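Local coordinates for protein fructose-bisphosphate aldolase (Plasmodium falciparum, PDB 4TR9) that is a class I aldolase-family enzyme built on the TIM-barrel fold, a ring of parallel strands wrapped by helices, and assembled from four chains, at residues His204-Cys209 against Gln254-Leu259; Lys215-Val220 against Val261-Arg266; Ala223-Glu226 against Leu230-Gly233. All coordinates share one frame; numbering follows the deposited sequence.

Contact 1: His204-Cys209 against Gln254-Leu259; sequences HSIEVC and QDVGFL
I206 and L259 carry this contact, and one methyl of the leucine does most of the touching. CD1 of L259 sits against the isoleucine side chain, 3.6 Å from its branch methyl, CG2 of I206, with I206 CG1 and CD1 nearly as near, and the two side chains pass each other at a slant. I206 runs out fully extended (chi1 -170°, chi2 173°), which carries its CD1 across to the backbone of the facing helix. There I206 CD1 comes 3.6 Å from the carbonyl O of D255 and 4.0 Å from CA of V256. That carbonyl is already engaged, since the amide N of L259 donates to the O of D255 at 3.3 Å. CG2 of V256 only brushes the same isoleucine methyl, 4.3 Å from I206 CD1. L259 also rests on V241 in the loop leading into its helix, so its side chain is enclosed. S205 is the N-cap of helix 206-226, its OG giving a weak hydrogen bond to OE1 of E207. No hydrogen bond joins the two segments. The start of helix 206-226 thus meets the first turns of helix 253-267 mainly through buried aliphatic carbons, the way neighbouring outer helices pack in a TIM barrel.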
loop_
_atom_site.group_PDB
_atom_site.type_symbol
_atom_site.label_atom_id
_atom_site.label_comp_id
_atom_site.label_asym_id
_atom_site.label_seq_id
_atom_site.Cartn_x
_atom_site.Cartn_y
_atom_site.Cartn_z
ATOM N N HIS A 204 12.278 24.484 -9.309
ATOM C CA HIS A 204 12.656 23.711 -8.130
ATOM C C HIS A 204 14.162 23.481 -8.072
ATOM O O HIS A 204 14.822 23.363 -9.102
ATOM C CB HIS A 204 11.923 22.369 -8.111
ATOM C CG HIS A 204 12.263 21.480 -9.266
ATOM N ND1 HIS A 204 11.553 21.491 -10.447
ATOM C CD2 HIS A 204 13.238 20.552 -9.421
ATOM C CE1 HIS A 204 12.075 20.609 -11.281
ATOM N NE2 HIS A 204 13.099 20.026 -10.683
ATOM N N SER A 205 14.697 23.418 -6.857
ATOM C CA SER A 205 16.124 23.196 -6.662
ATOM C C SER A 205 16.494 21.746 -6.949
ATOM O O SER A 205 15.623 20.901 -7.162
ATOM C CB SER A 205 16.537 23.576 -5.239
ATOM O OG SER A 205 15.862 22.778 -4.284
ATOM N N ILE A 206 17.792 21.463 -6.950
ATOM C CA ILE A 206 18.284 20.124 -7.250
ATOM C C ILE A 206 18.046 19.185 -6.065
ATOM O O ILE A 206 17.968 17.966 -6.231
ATOM C CB ILE A 206 19.787 20.154 -7.625
ATOM C CG1 ILE A 206 20.241 18.803 -8.184
ATOM C CG2 ILE A 206 20.636 20.589 -6.439
ATOM C CD1 ILE A 206 21.656 18.813 -8.723
ATOM N N GLU A 207 17.909 19.759 -4.874
ATOM C CA GLU A 207 17.619 18.978 -3.678
ATOM C C GLU A 207 16.192 18.441 -3.722
ATOM O O GLU A 207 15.928 17.318 -3.292
ATOM C CB GLU A 207 17.826 19.817 -2.415
ATOM C CG GLU A 207 19.278 20.181 -2.124
ATOM C CD GLU A 207 19.790 21.327 -2.979
ATOM O OE1 GLU A 207 19.011 21.866 -3.795
ATOM O OE2 GLU A 207 20.975 21.694 -2.831
ATOM N N VAL A 208 15.279 19.251 -4.246
ATOM C CA VAL A 208 13.885 18.851 -4.391
ATOM C C VAL A 208 13.760 17.704 -5.387
ATOM O O VAL A 208 13.037 16.736 -5.148
ATOM C CB VAL A 208 13.003 20.030 -4.850
ATOM C CG1 VAL A 208 11.575 19.568 -5.097
ATOM C CG2 VAL A 208 13.037 21.147 -3.819
ATOM N N CYS A 209 14.480 17.817 -6.500
ATOM C CA CYS A 209 14.462 16.790 -7.534
ATOM C C CYS A 209 14.964 15.450 -7.004
ATOM O O CYS A 209 14.460 14.397 -7.387
ATOM C CB CYS A 209 15.306 17.223 -8.734
ATOM S SG CYS A 209 15.357 16.016 -10.079
ATOM N N GLN A 254 29.204 18.478 -10.971
ATOM C CA GLN A 254 29.510 17.522 -9.913
ATOM C C GLN A 254 28.354 17.427 -8.922
ATOM O O GLN A 254 28.146 16.387 -8.296
ATOM C CB GLN A 254 30.800 17.905 -9.186
ATOM C CG GLN A 254 32.063 17.624 -9.984
ATOM C CD GLN A 254 33.322 17.789 -9.156
ATOM O OE1 GLN A 254 33.289 18.350 -8.060
ATOM N NE2 GLN A 254 34.441 17.295 -9.673
ATOM N N ASP A 255 27.607 18.518 -8.782
ATOM C CA ASP A 255 26.408 18.515 -7.956
ATOM C C ASP A 255 25.354 17.612 -8.585
ATOM O O ASP A 255 24.603 16.934 -7.886
ATOM C CB ASP A 255 25.862 19.933 -7.778
ATOM C CG ASP A 255 26.794 20.819 -6.972
ATOM O OD1 ASP A 255 27.545 20.283 -6.130
ATOM O OD2 ASP A 255 26.772 22.050 -7.179
ATOM N N VAL A 256 25.311 17.609 -9.914
ATOM C CA VAL A 256 24.421 16.721 -10.651
ATOM C C VAL A 256 24.833 15.267 -10.442
ATOM O O VAL A 256 23.996 14.409 -10.168
ATOM C CB VAL A 256 24.419 17.045 -12.160
ATOM C CG1 VAL A 256 23.702 15.955 -12.941
ATOM C CG2 VAL A 256 23.780 18.402 -12.410
ATOM N N GLY A 257 26.131 15.005 -10.560
ATOM C CA GLY A 257 26.660 13.661 -10.409
ATOM C C GLY A 257 26.500 13.090 -9.012
ATOM O O GLY A 257 26.187 11.910 -8.853
ATOM N N PHE A 258 26.716 13.922 -7.999
ATOM C CA PHE A 258 26.619 13.479 -6.611
ATOM C C PHE A 258 25.197 13.075 -6.233
ATOM O O PHE A 258 24.965 11.972 -5.734
ATOM C CB PHE A 258 27.111 14.575 -5.662
ATOM C CG PHE A 258 26.760 14.329 -4.220
ATOM C CD1 PHE A 258 27.458 13.393 -3.473
ATOM C CD2 PHE A 258 25.735 15.036 -3.610
ATOM C CE1 PHE A 258 27.137 13.165 -2.148
ATOM C CE2 PHE A 258 25.410 14.811 -2.285
ATOM C CZ PHE A 258 26.112 13.875 -1.552
ATOM N N LEU A 259 24.250 13.975 -6.470
ATOM C CA LEU A 259 22.866 13.754 -6.068
ATOM C C LEU A 259 22.169 12.718 -6.946
ATOM O O LEU A 259 21.109 12.206 -6.586
ATOM C CB LEU A 259 22.099 15.077 -6.089
ATOM C CG LEU A 259 22.519 16.061 -4.993
ATOM C CD1 LEU A 259 22.116 17.479 -5.341
ATOM C CD2 LEU A 259 21.923 15.655 -3.653
#

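Contact 2: Lys215-Val220 against Val261-Arg266; sequences KVLSCV and VRTLRR
L217 and L264 meet methyl to methyl, CD1 of L217 lying 4.0 Å from CD2 of L264. CB of L217 points toward the other helix, whereas CB of L264 points away. In L264, CG stands beside the backbone N (chi1 -66°) and the chain then extends, which swings its CD2 back toward L217. The two side chains meet askew, neither parallel nor square. CG2 of T263 completes the apolar group more distantly, 4.5 Å from L217 CD1. With so few atoms engaged and the nearest CA pair, L217 and L264, 8.4 Å apart, the contact is thin. All three touching residues are nevertheless buried: L217 also rests on P196 of strand 191-198, and T263 on A210, T213 and Q214, earlier along helix 206-226.

No hydrogen bond crosses between the segments. The hydroxyl of T263 is used within its own helix, OG1 bonding to the O of L259, and this leaves its methyl branch for the facing helix.

The charged groups lie on another side of helix 253-267. The guanidinium groups of R262 and R266 are layered off-centre, NH2 of R266 standing 3.4 Å above the plane of the R262 group. This like-charged pair is probably eased by E232 of the second subunit, whose OE2 forms a salt bridge with NE of R266; Q214 adds a weak hydrogen bond to R266 NH2.

Two successive outer helices of the barrel therefore share a small aliphatic seam next to the strands, while R266 reaches the second subunit, an arrangement that fits the TIM-barrel architecture of class I aldolases.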
loop_
_atom_site.group_PDB
_atom_site.type_symbol
_atom_site.label_atom_id
_atom_site.label_comp_id
_atom_site.label_asym_id
_atom_site.label_seq_id
_atom_site.Cartn_x
_atom_site.Cartn_y
_atom_site.Cartn_z
ATOM N N LYS A 215 11.616 9.227 -4.143
ATOM C CA LYS A 215 10.273 8.790 -3.776
ATOM C C LYS A 215 9.610 8.020 -4.913
ATOM O O LYS A 215 8.962 6.997 -4.688
ATOM C CB LYS A 215 9.410 9.991 -3.382
ATOM C CG LYS A 215 7.993 9.631 -2.967
ATOM C CD LYS A 215 7.160 10.878 -2.720
ATOM C CE LYS A 215 5.750 10.526 -2.274
ATOM N NZ LYS A 215 5.739 9.801 -0.972
ATOM N N VAL A 216 9.776 8.517 -6.134
ATOM C CA VAL A 216 9.191 7.879 -7.307
ATOM C C VAL A 216 9.821 6.513 -7.568
ATOM O O VAL A 216 9.111 5.524 -7.757
ATOM C CB VAL A 216 9.344 8.759 -8.564
ATOM C CG1 VAL A 216 8.906 7.997 -9.806
ATOM C CG2 VAL A 216 8.542 10.042 -8.414
ATOM N N LEU A 217 11.151 6.461 -7.564
ATOM C CA LEU A 217 11.872 5.217 -7.815
ATOM C C LEU A 217 11.537 4.143 -6.783
ATOM O O LEU A 217 11.497 2.956 -7.105
ATOM C CB LEU A 217 13.382 5.466 -7.839
ATOM C CG LEU A 217 13.918 6.202 -9.071
ATOM C CD1 LEU A 217 15.437 6.267 -9.042
ATOM C CD2 LEU A 217 13.427 5.541 -10.351
ATOM N N SER A 218 11.295 4.562 -5.545
ATOM C CA SER A 218 10.917 3.636 -4.486
ATOM C C SER A 218 9.580 2.972 -4.799
ATOM O O SER A 218 9.396 1.779 -4.561
ATOM C CB SER A 218 10.845 4.357 -3.139
ATOM O OG SER A 218 10.400 3.484 -2.116
ATOM N N CYS A 219 8.651 3.756 -5.336
ATOM C CA CYS A 219 7.330 3.251 -5.687
ATOM C C CYS A 219 7.371 2.447 -6.982
ATOM O O CYS A 219 6.624 1.481 -7.147
ATOM C CB CYS A 219 6.334 4.405 -5.812
ATOM S SG CYS A 219 4.629 3.889 -6.112
ATOM N N VAL A 220 8.246 2.850 -7.899
ATOM C CA VAL A 220 8.393 2.156 -9.174
ATOM C C VAL A 220 8.890 0.730 -8.961
ATOM O O VAL A 220 8.276 -0.225 -9.436
ATOM C CB VAL A 220 9.359 2.900 -10.120
ATOM C CG1 VAL A 220 9.778 2.000 -11.272
ATOM C CG2 VAL A 220 8.712 4.173 -10.642
ATOM N N VAL A 261 23.953 9.861 -8.141
ATOM C CA VAL A 261 24.496 8.615 -7.612
ATOM C C VAL A 261 23.864 8.272 -6.265
ATOM O O VAL A 261 23.498 7.122 -6.016
ATOM C CB VAL A 261 26.032 8.687 -7.459
ATOM C CG1 VAL A 261 26.554 7.501 -6.664
ATOM C CG2 VAL A 261 26.697 8.747 -8.826
ATOM N N ARG A 262 23.726 9.277 -5.404
ATOM C CA ARG A 262 23.115 9.085 -4.094
ATOM C C ARG A 262 21.671 8.609 -4.221
ATOM O O ARG A 262 21.229 7.735 -3.476
ATOM C CB ARG A 262 23.164 10.378 -3.278
ATOM C CG ARG A 262 22.701 10.210 -1.838
ATOM C CD ARG A 262 22.595 11.544 -1.123
ATOM N NE ARG A 262 21.408 12.288 -1.531
ATOM C CZ ARG A 262 21.052 13.461 -1.021
ATOM N NH1 ARG A 262 19.953 14.068 -1.450
ATOM N NH2 ARG A 262 21.793 14.028 -0.080
ATOM N N THR A 263 20.943 9.186 -5.172
ATOM C CA THR A 263 19.545 8.833 -5.390
ATOM C C THR A 263 19.402 7.387 -5.858
ATOM O O THR A 263 18.504 6.667 -5.419
ATOM C CB THR A 263 18.886 9.766 -6.424
ATOM O OG1 THR A 263 19.054 11.129 -6.016
ATOM C CG2 THR A 263 17.400 9.458 -6.555
ATOM N N LEU A 264 20.297 6.965 -6.746
ATOM C CA LEU A 264 20.254 5.613 -7.292
ATOM C C LEU A 264 20.667 4.571 -6.259
ATOM O O LEU A 264 20.054 3.507 -6.163
ATOM C CB LEU A 264 21.152 5.508 -8.526
ATOM C CG LEU A 264 20.717 6.323 -9.745
ATOM C CD1 LEU A 264 21.691 6.126 -10.897
ATOM C CD2 LEU A 264 19.301 5.952 -10.163
ATOM N N ARG A 265 21.704 4.880 -5.486
ATOM C CA ARG A 265 22.200 3.956 -4.471
ATOM C C ARG A 265 21.170 3.724 -3.370
ATOM O O ARG A 265 21.149 2.665 -2.745
ATOM C CB ARG A 265 23.506 4.473 -3.866
ATOM C CG ARG A 265 24.695 4.408 -4.810
ATOM C CD ARG A 265 25.970 4.874 -4.128
ATOM N NE ARG A 265 26.289 4.065 -2.956
ATOM C CZ ARG A 265 26.992 2.938 -2.995
ATOM N NH1 ARG A 265 27.236 2.267 -1.879
ATOM N NH2 ARG A 265 27.452 2.480 -4.152
ATOM N N ARG A 266 20.314 4.713 -3.142
ATOM C CA ARG A 266 19.298 4.618 -2.100
ATOM C C ARG A 266 18.055 3.854 -2.552
ATOM O O ARG A 266 17.238 3.453 -1.724
ATOM C CB ARG A 266 18.885 6.015 -1.628
ATOM C CG ARG A 266 19.904 6.722 -0.749
ATOM C CD ARG A 266 19.410 8.113 -0.374
ATOM N NE ARG A 266 20.328 8.811 0.522
ATOM C CZ ARG A 266 20.150 10.058 0.947
ATOM N NH1 ARG A 266 21.035 10.616 1.761
ATOM N NH2 ARG A 266 19.089 10.749 0.554
#

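Contact 3: Ala223-Glu226 against Leu230-Gly233; sequences ALQE and LLEG
L224 and Q225, in the last turn of helix 206-226, reach L231 in the loop that turns back to strand 235-236. This is the helix-to-strand turn of a beta-alpha-beta crossover in the TIM barrel, and no hydrogen bond crosses it. A223 packs on A175 and A179 of helix 168-187. L224 is the first to approach: its CB points at the loop, and its CD1 comes within 4.4 Å of CD2 of L231, a loose methyl contact. The same leucine also touches A182 of helix 168-187, so it is wedged between helix and loop.

Q225 comes next and closer. Its side chain leaves beside the backbone N and bends at chi2 (-142°), which brings the amide over to the loop, and it crosses L231 at about a right angle. NE2 of Q225 lies 3.6 Å from CD1 of L231, a polar nitrogen against a methyl. Its hydrogen bond goes to the backbone O of R266 of the second subunit, so L231 flanks an amide held by the neighbouring chain. R266 of that subunit packs on L231 as well, making this leucine part of both the loop core and the interface.

In the loop, L231 and E232 are the corner residues of a tight turn. Its closing bond runs from the amide N of G233 to the carbonyl O of L230, at 3.1 Å.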
loop_
_atom_site.group_PDB
_atom_site.type_symbol
_atom_site.label_atom_id
_atom_site.label_comp_id
_atom_site.label_asym_id
_atom_site.label_seq_id
_atom_site.Cartn_x
_atom_site.Cartn_y
_atom_site.Cartn_z
ATOM N N ALA A 223 6.311 -1.473 -7.190
ATOM C CA ALA A 223 5.340 -2.003 -8.138
ATOM C C ALA A 223 5.973 -3.073 -9.024
ATOM O O ALA A 223 5.303 -4.009 -9.456
ATOM C CB ALA A 223 4.760 -0.883 -8.988
ATOM N N LEU A 224 7.269 -2.930 -9.287
ATOM C CA LEU A 224 7.984 -3.886 -10.126
ATOM C C LEU A 224 8.080 -5.260 -9.473
ATOM O O LEU A 224 7.954 -6.283 -10.146
ATOM C CB LEU A 224 9.386 -3.372 -10.460
ATOM C CG LEU A 224 9.484 -2.334 -11.581
ATOM C CD1 LEU A 224 10.935 -1.972 -11.852
ATOM C CD2 LEU A 224 8.811 -2.839 -12.849
ATOM N N GLN A 225 8.296 -5.283 -8.162
ATOM C CA GLN A 225 8.490 -6.544 -7.455
ATOM C C GLN A 225 7.165 -7.219 -7.111
ATOM O O GLN A 225 7.124 -8.424 -6.863
ATOM C CB GLN A 225 9.316 -6.319 -6.188
ATOM C CG GLN A 225 10.675 -5.694 -6.459
ATOM C CD GLN A 225 11.769 -6.254 -5.574
ATOM O OE1 GLN A 225 11.540 -7.175 -4.790
ATOM N NE2 GLN A 225 12.970 -5.702 -5.700
ATOM N N GLU A 226 6.085 -6.446 -7.102
ATOM C CA GLU A 226 4.773 -7.008 -6.811
ATOM C C GLU A 226 4.205 -7.726 -8.032
ATOM O O GLU A 226 3.382 -8.631 -7.898
ATOM C CB GLU A 226 3.812 -5.921 -6.333
ATOM C CG GLU A 226 4.257 -5.244 -5.046
ATOM C CD GLU A 226 4.854 -6.223 -4.051
ATOM O OE1 GLU A 226 4.121 -7.116 -3.575
ATOM O OE2 GLU A 226 6.060 -6.105 -3.748
ATOM N N LEU A 230 11.647 -9.607 -13.248
ATOM C CA LEU A 230 13.043 -9.959 -13.035
ATOM C C LEU A 230 13.930 -8.737 -13.234
ATOM O O LEU A 230 14.072 -8.238 -14.350
ATOM C CB LEU A 230 13.463 -11.081 -13.985
ATOM C CG LEU A 230 14.827 -11.724 -13.732
ATOM C CD1 LEU A 230 14.808 -12.511 -12.431
ATOM C CD2 LEU A 230 15.225 -12.615 -14.897
ATOM N N LEU A 231 14.522 -8.254 -12.146
ATOM C CA LEU A 231 15.370 -7.068 -12.201
ATOM C C LEU A 231 16.631 -7.328 -13.015
ATOM O O LEU A 231 17.182 -6.412 -13.628
ATOM C CB LEU A 231 15.739 -6.604 -10.791
ATOM C CG LEU A 231 14.589 -6.080 -9.928
ATOM C CD1 LEU A 231 15.093 -5.645 -8.560
ATOM C CD2 LEU A 231 13.878 -4.934 -10.629
ATOM N N GLU A 232 17.081 -8.579 -13.025
ATOM C CA GLU A 232 18.270 -8.961 -13.780
ATOM C C GLU A 232 18.044 -8.831 -15.284
ATOM O O GLU A 232 18.989 -8.647 -16.050
ATOM C CB GLU A 232 18.686 -10.396 -13.441
ATOM C CG GLU A 232 19.173 -10.599 -12.013
ATOM C CD GLU A 232 18.046 -10.861 -11.033
ATOM O OE1 GLU A 232 16.939 -10.314 -11.225
ATOM O OE2 GLU A 232 18.268 -11.623 -10.068
ATOM N N GLY A 233 16.787 -8.930 -15.702
ATOM C CA GLY A 233 16.450 -8.841 -17.109
ATOM C C GLY A 233 15.763 -7.541 -17.472
ATOM O O GLY A 233 15.044 -7.466 -18.468
#

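All three contacts use helix 206-226. Contact 1 lies at its start, contact 2 near its middle and contact 3 at its end. Contacts 1 and 2 also share helix 253-267, their centres 13 Å apart, and their segments alternate along the chain, as expected of two roughly parallel helices. Contact 3, its centre 14 Å from contact 2 and 27 Å from contact 1, is nested in the loop each of them closes. They run along the helix that joins strand 191-198 to strand 235-236. E195 of the pocket that holds 38D lies on the first of these strands and K237 just after the second. Contacts 2 and 3 also touch the second subunit, tying barrel packing to assembly.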